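Local coordinates for protein diffuse adherence adhesin (Escherichia coli, PDB 4MEE) that mediates bacterial attachment to human and other mammalian cells, autoaggregation and biofilm formation, this C-terminal part being its outer-membrane transport unit, at residues A[227-232]-A[269-274]; A[277-282]-A[319-324]; A[283-288]-A[313-318]. One frame throughout, in Å; residues are numbered along the deposited sequence.

Interaction 1. Residues A[227-232]-A[269-274]; sequences EQLGDF and GTWYQN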
loop_
_atom_site.group_PDB
_atom_site.type_symbol
_atom_site.label_atom_id
_atom_site.label_comp_id
_atom_site.label_asym_id
_atom_site.label_seq_id
_atom_site.Cartn_x
_atom_site.Cartn_y
_atom_site.Cartn_z
ATOM N N GLU A 227 -21.708 -11.538 22.187
ATOM C CA GLU A 227 -21.374 -12.368 23.333
ATOM C C GLU A 227 -20.726 -13.687 22.932
ATOM O O GLU A 227 -19.829 -14.189 23.601
ATOM C CB GLU A 227 -22.628 -12.606 24.167
ATOM C CG GLU A 227 -23.911 -12.307 23.413
ATOM C CD GLU A 227 -25.052 -11.956 24.338
ATOM O OE1 GLU A 227 -24.782 -11.489 25.464
ATOM O OE2 GLU A 227 -26.219 -12.142 23.939
ATOM N N GLN A 228 -21.176 -14.257 21.836
ATOM C CA GLN A 228 -20.638 -15.530 21.464
ATOM C C GLN A 228 -19.195 -15.448 20.992
ATOM O O GLN A 228 -18.344 -16.176 21.502
ATOM C CB GLN A 228 -21.489 -16.153 20.384
ATOM N N LEU A 229 -18.918 -14.573 20.024
ATOM C CA LEU A 229 -17.600 -14.575 19.372
ATOM C C LEU A 229 -16.680 -13.353 19.352
ATOM O O LEU A 229 -15.513 -13.524 19.060
ATOM C CB LEU A 229 -17.733 -15.043 17.943
ATOM C CG LEU A 229 -18.779 -14.241 17.193
ATOM C CD1 LEU A 229 -18.176 -13.727 15.905
ATOM C CD2 LEU A 229 -20.006 -15.091 16.935
ATOM N N GLY A 230 -17.151 -12.136 19.577
ATOM C CA GLY A 230 -16.187 -11.043 19.568
ATOM C C GLY A 230 -16.691 -9.637 19.326
ATOM O O GLY A 230 -17.869 -9.362 19.447
ATOM N N ASP A 231 -15.784 -8.731 18.984
ATOM C CA ASP A 231 -16.168 -7.363 18.676
ATOM C C ASP A 231 -15.944 -7.109 17.229
ATOM O O ASP A 231 -14.831 -7.234 16.761
ATOM C CB ASP A 231 -15.280 -6.386 19.399
ATOM C CG ASP A 231 -15.025 -6.794 20.787
ATOM O OD1 ASP A 231 -15.222 -7.980 21.089
ATOM O OD2 ASP A 231 -14.632 -5.936 21.592
ATOM N N PHE A 232 -16.980 -6.687 16.529
ATOM C CA PHE A 232 -16.861 -6.414 15.118
ATOM C C PHE A 232 -17.002 -4.942 14.814
ATOM O O PHE A 232 -17.676 -4.225 15.534
ATOM C CB PHE A 232 -17.959 -7.139 14.383
ATOM C CG PHE A 232 -17.896 -8.603 14.522
ATOM C CD1 PHE A 232 -18.373 -9.220 15.650
ATOM C CD2 PHE A 232 -17.377 -9.366 13.507
ATOM C CE1 PHE A 232 -18.327 -10.582 15.763
ATOM C CE2 PHE A 232 -17.327 -10.727 13.614
ATOM C CZ PHE A 232 -17.802 -11.337 14.742
ATOM N N GLY A 269 -13.631 -4.243 7.250
ATOM C CA GLY A 269 -14.136 -4.984 8.397
ATOM C C GLY A 269 -13.046 -5.290 9.402
ATOM O O GLY A 269 -11.890 -5.428 9.039
ATOM N N THR A 270 -13.417 -5.396 10.670
ATOM C CA THR A 270 -12.469 -5.661 11.722
ATOM C C THR A 270 -13.017 -6.641 12.734
ATOM O O THR A 270 -14.195 -6.618 13.009
ATOM C CB THR A 270 -12.248 -4.388 12.496
ATOM O OG1 THR A 270 -11.051 -3.768 12.029
ATOM C CG2 THR A 270 -12.113 -4.722 13.923
ATOM N N TRP A 271 -12.172 -7.489 13.311
ATOM C CA TRP A 271 -12.640 -8.426 14.328
ATOM C C TRP A 271 -11.620 -8.647 15.405
ATOM O O TRP A 271 -10.480 -8.864 15.083
ATOM C CB TRP A 271 -12.856 -9.782 13.702
ATOM C CG TRP A 271 -13.234 -10.809 14.669
ATOM C CD1 TRP A 271 -14.417 -10.902 15.308
ATOM C CD2 TRP A 271 -12.461 -11.926 15.093
ATOM N NE1 TRP A 271 -14.437 -11.999 16.110
ATOM C CE2 TRP A 271 -13.244 -12.647 15.997
ATOM C CE3 TRP A 271 -11.187 -12.387 14.797
ATOM C CZ2 TRP A 271 -12.802 -13.791 16.607
ATOM C CZ3 TRP A 271 -10.746 -13.521 15.407
ATOM C CH2 TRP A 271 -11.551 -14.214 16.302
ATOM N N TYR A 272 -12.024 -8.626 16.669
ATOM C CA TYR A 272 -11.147 -8.994 17.774
ATOM C C TYR A 272 -11.874 -9.964 18.662
ATOM O O TYR A 272 -12.993 -9.701 19.039
ATOM C CB TYR A 272 -10.811 -7.769 18.588
ATOM C CG TYR A 272 -9.896 -6.865 17.880
ATOM C CD1 TYR A 272 -10.348 -6.076 16.865
ATOM C CD2 TYR A 272 -8.575 -6.806 18.219
ATOM C CE1 TYR A 272 -9.509 -5.250 16.198
ATOM C CE2 TYR A 272 -7.723 -5.974 17.565
ATOM C CZ TYR A 272 -8.203 -5.200 16.554
ATOM O OH TYR A 272 -7.367 -4.367 15.890
ATOM N N GLN A 273 -11.272 -11.104 18.965
ATOM C CA GLN A 273 -11.932 -12.047 19.861
ATOM C C GLN A 273 -11.987 -11.628 21.316
ATOM O O GLN A 273 -13.011 -11.799 21.955
ATOM C CB GLN A 273 -11.355 -13.441 19.742
ATOM C CG GLN A 273 -9.970 -13.596 20.284
ATOM C CD GLN A 273 -9.646 -15.043 20.482
ATOM O OE1 GLN A 273 -8.500 -15.400 20.694
ATOM N NE2 GLN A 273 -10.662 -15.892 20.413
ATOM N N ASN A 274 -10.888 -11.125 21.858
ATOM C CA ASN A 274 -10.912 -10.695 23.236
ATOM C C ASN A 274 -10.917 -9.198 23.316
ATOM O O ASN A 274 -10.692 -8.641 24.375
ATOM C CB ASN A 274 -9.706 -11.198 24.005
ATOM C CG ASN A 274 -9.503 -12.686 23.865
ATOM O OD1 ASN A 274 -10.445 -13.476 23.928
ATOM N ND2 ASN A 274 -8.256 -13.079 23.684
#
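Asp231 and Tyr272 form a hydrogen-bonded antiparallel pair, each backbone giving and taking one bond. Asp231 N reaches Tyr272 O at 3.0 Å in an almost straight bond. The return bond from Tyr272 N to Asp231 O is 3.1 Å long. A third link is weak: Trp271 NE1 donates to Leu229 O over 3.5 Å, well off a straight line, with that oxygen at the edge of the indole and near its plane. It ties the indole to the turn that leads into strand 230-249. One residue along, Phe232 and Trp271 make the next, non-hydrogen-bonded pair, where Phe232 CA donates a C-H to Thr270 O. The contact thus joins the first residues of strand 230-249 to the last of strand 255-272, the open end of one hairpin in the autotransporter beta-barrel, probably the periplasmic end as in related barrels. Phe232 and Trp271 share one face of the hairpin, while Asp231 and Tyr272 lie on the other. The Phe232 and Trp271 side chains lie side by side, pointing the same way; their CG atoms start differently, Phe232 CG beside its backbone N (chi1 -62°), Trp271 CG anti to its own (chi1 176°). Trp271 CD1 sits over one face of the phenyl ring toward its rim, 3.4 Å from Phe232 CE2. The planes are inclined at 47°, so the pair is oblique rather than stacked. The placement of the Leu229 side chain beside these rings is doubtful. Gln273 N lies above the centre of an indole face. Gln273 CB points away from strand 230-249, and its OE1 accepts from Leu281 N on strand 280-298.

Interaction 2. Residues A[277-282]-A[319-324]; sequences NATGLF and YNLNVH
At the open end of the hairpin formed by strands 280-298 and 303-327 of the barrel, Gly280 and Asn320 are a hydrogen-bonded antiparallel pair. Gly280 N gives to Asn320 O at 2.8 Å, and Asn320 N returns a bond to Gly280 O at 2.9 Å. Beyond Thr279 the backbone of 277-278 leaves into the turn, and at Thr279 a side chain carries the linkage on: Asn322 N donates to Thr279 OG1 at 3.0 Å, nearly straight. The threonine's first torsion (chi1 -64°) sets OG1 beside its own backbone N. Its other branch, CG2, is directed toward Asn320 O and the hydroxyl end of Tyr319. Leu281 and Tyr319 form the neighbouring non-hydrogen-bonded pair. Tyr319 CG is anti to the backbone N (chi1 -178°); the ring lies against Gly280, with Tyr319 CE1 3.7 Å from Gly280 CA, and the side chain crosses that of Thr279 obliquely. Leu281 CD2 meets the tyrosine ring at its edge, near the ring plane, 3.7 Å from Tyr319 CD1. On the other face, the phenyl ring of Phe282 and the amide of Asn320 have nearly parallel planes, 15° apart, although the two side chains cross at about a right angle; Phe282 CD1 is 4.0 Å from Asn320 CG. Strand 255-272 flanks one side, with Trp271 against Leu281 and Tyr272 against Asn320. Strand 333-355 flanks the other, pairing its backbone with Tyr319 and Leu321, and Val323 and His324 form a classic beta bulge facing Phe336.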
loop_
_atom_site.group_PDB
_atom_site.type_symbol
_atom_site.label_atom_id
_atom_site.label_comp_id
_atom_site.label_asym_id
_atom_site.label_seq_id
_atom_site.Cartn_x
_atom_site.Cartn_y
_atom_site.Cartn_z
ATOM N N ASN A 277 -6.529 -4.279 22.893
ATOM C CA ASN A 277 -5.955 -3.959 24.196
ATOM C C ASN A 277 -5.816 -5.175 25.078
ATOM O O ASN A 277 -5.552 -5.061 26.269
ATOM C CB ASN A 277 -6.777 -2.920 24.942
ATOM C CG ASN A 277 -6.798 -1.589 24.234
ATOM O OD1 ASN A 277 -7.855 -0.987 24.056
ATOM N ND2 ASN A 277 -5.625 -1.113 23.827
ATOM N N ALA A 278 -5.964 -6.345 24.487
ATOM C CA ALA A 278 -5.831 -7.575 25.227
ATOM C C ALA A 278 -5.327 -8.632 24.293
ATOM O O ALA A 278 -5.513 -8.540 23.090
ATOM C CB ALA A 278 -7.163 -7.986 25.793
ATOM N N THR A 279 -4.703 -9.651 24.853
ATOM C CA THR A 279 -4.173 -10.739 24.064
ATOM C C THR A 279 -5.261 -11.513 23.353
ATOM O O THR A 279 -6.331 -11.707 23.901
ATOM C CB THR A 279 -3.423 -11.709 24.965
ATOM O OG1 THR A 279 -2.295 -11.038 25.527
ATOM C CG2 THR A 279 -2.951 -12.877 24.178
ATOM N N GLY A 280 -4.984 -11.950 22.132
ATOM C CA GLY A 280 -5.935 -12.760 21.386
ATOM C C GLY A 280 -5.888 -12.588 19.881
ATOM O O GLY A 280 -5.159 -11.749 19.363
ATOM N N LEU A 281 -6.687 -13.387 19.177
ATOM C CA LEU A 281 -6.735 -13.373 17.716
ATOM C C LEU A 281 -7.402 -12.138 17.149
ATOM O O LEU A 281 -8.256 -11.550 17.785
ATOM C CB LEU A 281 -7.494 -14.582 17.202
ATOM C CG LEU A 281 -6.862 -15.941 17.472
ATOM C CD1 LEU A 281 -7.784 -17.053 17.008
ATOM C CD2 LEU A 281 -5.503 -16.042 16.806
ATOM N N PHE A 282 -7.021 -11.751 15.942
ATOM C CA PHE A 282 -7.673 -10.625 15.302
ATOM C C PHE A 282 -7.680 -10.830 13.797
ATOM O O PHE A 282 -6.949 -11.658 13.304
ATOM C CB PHE A 282 -7.045 -9.298 15.744
ATOM C CG PHE A 282 -5.871 -8.881 14.963
ATOM C CD1 PHE A 282 -4.610 -9.135 15.412
ATOM C CD2 PHE A 282 -6.041 -8.183 13.807
ATOM C CE1 PHE A 282 -3.535 -8.731 14.694
ATOM C CE2 PHE A 282 -4.972 -7.783 13.078
ATOM C CZ PHE A 282 -3.711 -8.051 13.525
ATOM N N TYR A 319 -2.019 -12.437 15.786
ATOM C CA TYR A 319 -2.236 -12.700 17.201
ATOM C C TYR A 319 -1.593 -11.623 18.066
ATOM O O TYR A 319 -0.380 -11.409 18.012
ATOM C CB TYR A 319 -1.697 -14.084 17.575
ATOM C CG TYR A 319 -1.915 -14.482 19.020
ATOM C CD1 TYR A 319 -3.143 -14.990 19.446
ATOM C CD2 TYR A 319 -0.890 -14.367 19.957
ATOM C CE1 TYR A 319 -3.344 -15.366 20.764
ATOM C CE2 TYR A 319 -1.081 -14.740 21.278
ATOM C CZ TYR A 319 -2.309 -15.241 21.674
ATOM O OH TYR A 319 -2.507 -15.617 22.983
ATOM N N ASN A 320 -2.416 -10.946 18.861
ATOM C CA ASN A 320 -1.926 -9.962 19.818
ATOM C C ASN A 320 -1.538 -10.630 21.134
ATOM O O ASN A 320 -2.299 -11.430 21.684
ATOM C CB ASN A 320 -2.966 -8.861 20.049
ATOM C CG ASN A 320 -3.101 -7.922 18.862
ATOM O OD1 ASN A 320 -2.134 -7.657 18.149
ATOM N ND2 ASN A 320 -4.304 -7.405 18.653
ATOM N N LEU A 321 -0.345 -10.302 21.621
ATOM C CA LEU A 321 0.201 -10.923 22.823
ATOM C C LEU A 321 0.862 -9.885 23.723
ATOM O O LEU A 321 1.798 -9.199 23.307
ATOM C CB LEU A 321 1.209 -12.019 22.443
ATOM C CG LEU A 321 1.927 -12.801 23.550
ATOM C CD1 LEU A 321 1.013 -13.841 24.183
ATOM C CD2 LEU A 321 3.183 -13.464 23.005
ATOM N N ASN A 322 0.358 -9.771 24.951
ATOM C CA ASN A 322 0.965 -8.919 25.969
ATOM C C ASN A 322 2.089 -9.674 26.673
ATOM O O ASN A 322 1.844 -10.577 27.476
ATOM C CB ASN A 322 -0.087 -8.431 26.976
ATOM C CG ASN A 322 0.491 -7.506 28.037
ATOM O OD1 ASN A 322 1.441 -6.762 27.789
ATOM N ND2 ASN A 322 -0.093 -7.544 29.230
ATOM N N VAL A 323 3.322 -9.294 26.354
ATOM C CA VAL A 323 4.507 -9.993 26.844
ATOM C C VAL A 323 4.808 -9.615 28.293
ATOM O O VAL A 323 4.816 -10.478 29.176
ATOM C CB VAL A 323 5.728 -9.731 25.927
ATOM C CG1 VAL A 323 7.009 -10.299 26.523
ATOM C CG2 VAL A 323 5.487 -10.317 24.544
ATOM N N HIS A 324 5.029 -8.323 28.529
ATOM C CA HIS A 324 5.451 -7.820 29.832
ATOM C C HIS A 324 4.764 -6.504 30.173
ATOM O O HIS A 324 4.396 -5.737 29.291
ATOM C CB HIS A 324 6.967 -7.623 29.837
ATOM C CG HIS A 324 7.574 -7.638 31.203
ATOM N ND1 HIS A 324 8.542 -6.742 31.600
ATOM C CD2 HIS A 324 7.348 -8.445 32.267
ATOM C CE1 HIS A 324 8.890 -6.996 32.849
ATOM N NE2 HIS A 324 8.181 -8.026 33.277
#

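Interaction 3. Residues A[283-288]-A[313-318]; sequences AETWMQ and ASAGGG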
loop_
_atom_site.group_PDB
_atom_site.type_symbol
_atom_site.label_atom_id
_atom_site.label_comp_id
_atom_site.label_asym_id
_atom_site.label_seq_id
_atom_site.Cartn_x
_atom_site.Cartn_y
_atom_site.Cartn_z
ATOM N N ALA A 283 -8.557 -10.128 13.092
ATOM C CA ALA A 283 -8.652 -10.240 11.648
ATOM C C ALA A 283 -9.140 -8.935 11.105
ATOM O O ALA A 283 -9.848 -8.229 11.772
ATOM C CB ALA A 283 -9.621 -11.322 11.274
ATOM N N GLU A 284 -8.754 -8.617 9.885
ATOM C CA GLU A 284 -9.189 -7.387 9.262
ATOM C C GLU A 284 -9.503 -7.725 7.830
ATOM O O GLU A 284 -8.961 -8.678 7.314
ATOM C CB GLU A 284 -8.077 -6.358 9.308
ATOM C CG GLU A 284 -7.833 -5.785 10.685
ATOM C CD GLU A 284 -7.002 -4.523 10.651
ATOM O OE1 GLU A 284 -6.800 -3.958 9.555
ATOM O OE2 GLU A 284 -6.551 -4.095 11.731
ATOM N N THR A 285 -10.380 -6.972 7.177
ATOM C CA THR A 285 -10.658 -7.217 5.771
ATOM C C THR A 285 -11.168 -6.014 5.050
ATOM O O THR A 285 -11.740 -5.140 5.655
ATOM C CB THR A 285 -11.749 -8.248 5.644
ATOM O OG1 THR A 285 -11.417 -9.339 6.499
ATOM C CG2 THR A 285 -11.817 -8.704 4.243
ATOM N N TRP A 286 -10.971 -5.945 3.746
ATOM C CA TRP A 286 -11.566 -4.844 3.037
ATOM C C TRP A 286 -11.650 -5.060 1.573
ATOM O O TRP A 286 -11.000 -5.913 1.037
ATOM C CB TRP A 286 -10.805 -3.568 3.296
ATOM C CG TRP A 286 -9.407 -3.634 3.018
ATOM C CD1 TRP A 286 -8.438 -3.845 3.912
ATOM C CD2 TRP A 286 -8.775 -3.449 1.766
ATOM N NE1 TRP A 286 -7.225 -3.806 3.308
ATOM C CE2 TRP A 286 -7.408 -3.567 1.981
ATOM C CE3 TRP A 286 -9.228 -3.196 0.488
ATOM C CZ2 TRP A 286 -6.496 -3.452 0.980
ATOM C CZ3 TRP A 286 -8.330 -3.086 -0.496
ATOM C CH2 TRP A 286 -6.972 -3.207 -0.253
ATOM N N MET A 287 -12.451 -4.262 0.906
ATOM C CA MET A 287 -12.525 -4.388 -0.512
ATOM C C MET A 287 -12.849 -3.028 -1.080
ATOM O O MET A 287 -13.493 -2.242 -0.426
ATOM C CB MET A 287 -13.565 -5.425 -0.835
ATOM C CG MET A 287 -14.670 -4.925 -1.707
ATOM S SD MET A 287 -15.133 -6.323 -2.711
ATOM C CE MET A 287 -14.944 -5.561 -4.309
ATOM N N GLN A 288 -12.376 -2.717 -2.275
ATOM C CA GLN A 288 -12.650 -1.390 -2.798
ATOM C C GLN A 288 -12.578 -1.333 -4.305
ATOM O O GLN A 288 -12.130 -2.270 -4.921
ATOM C CB GLN A 288 -11.752 -0.345 -2.144
ATOM C CG GLN A 288 -10.266 -0.589 -2.206
ATOM C CD GLN A 288 -9.543 0.342 -1.270
ATOM O OE1 GLN A 288 -8.325 0.347 -1.212
ATOM N NE2 GLN A 288 -10.301 1.130 -0.520
ATOM N N ALA A 313 -8.864 -6.243 -3.151
ATOM C CA ALA A 313 -9.461 -6.837 -1.965
ATOM C C ALA A 313 -8.416 -7.467 -1.080
ATOM O O ALA A 313 -7.456 -8.002 -1.569
ATOM C CB ALA A 313 -10.471 -7.876 -2.365
ATOM N N SER A 314 -8.617 -7.431 0.231
ATOM C CA SER A 314 -7.603 -7.927 1.146
ATOM C C SER A 314 -8.163 -8.707 2.297
ATOM O O SER A 314 -9.262 -8.463 2.729
ATOM C CB SER A 314 -6.832 -6.772 1.735
ATOM O OG SER A 314 -5.907 -7.261 2.677
ATOM N N ALA A 315 -7.367 -9.619 2.822
ATOM C CA ALA A 315 -7.769 -10.330 4.010
ATOM C C ALA A 315 -6.587 -10.723 4.844
ATOM O O ALA A 315 -5.639 -11.282 4.341
ATOM C CB ALA A 315 -8.538 -11.558 3.638
ATOM N N GLY A 316 -6.665 -10.480 6.141
ATOM C CA GLY A 316 -5.520 -10.740 6.998
ATOM C C GLY A 316 -5.824 -10.945 8.463
ATOM O O GLY A 316 -6.900 -10.613 8.933
ATOM N N GLY A 317 -4.857 -11.487 9.192
ATOM C CA GLY A 317 -5.041 -11.776 10.601
ATOM C C GLY A 317 -3.765 -11.816 11.410
ATOM O O GLY A 317 -2.692 -11.526 10.931
ATOM N N GLY A 318 -3.873 -12.171 12.673
ATOM C CA GLY A 318 -2.681 -12.222 13.482
ATOM C C GLY A 318 -2.981 -12.635 14.896
ATOM O O GLY A 318 -4.057 -13.143 15.182
#
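Trp286 chi1 (54°) places CG between the backbone N and carbonyl carbon, while Ser314 OG is anti to its own N (chi1 177°). One face of the indole meets Ser314 CB, which makes a CH-pi contact with the five-membered ring, 3.6 Å from its centroid. The backbones of this antiparallel pair bond both ways, Ser314 N giving to Trp286 O at 2.9 Å. Glu284 and Gly316 repeat the pattern, Glu284 N reaching Gly316 O at 2.9 Å and Gly316 N giving to Glu284 O. That last oxygen takes a second bond, from Thr285 OG1 at 2.7 Å, the hydroxyl above the carbonyl plane on the face opposite Gly316 N. On the outer face Met287 CB rests against Ala313 CB at 4.2 Å. Three buried polar groups have partners: Ser314 OG with Ala344 O on neighbouring strand 333-355, Glu284 OE2 with Asn169 N, and Trp286 NE1, weakly, with Met166 O. Mid-wall, the chemistry is therefore two-sided: a polar, aromatic inner surface that bonds to residues Met166 and Asn169 of the segment inside the pore, and an outer one of mostly small residues, consistent with facing lipid.

In the fold
From the N terminus, interaction 1 comes first, joining the start of strand 230-249 to the end of strand 255-272 and so closing a hairpin loop of 36 intervening residues. The chain then turns into strand 280-298, where interaction 2 opens. Its partner at 319-324 closes a second hairpin, and interaction 3 is nested within that loop, farther along the same two strands. Interaction 1 is in series with both. Strands 255-272 and 280-298 are neighbours, so backbone bonds from Gly269 to Thr285 and from Trp271 to Ala283 join interactions 1 and 3. Together the contacts tie four consecutive strands into one stretch of barrel wall.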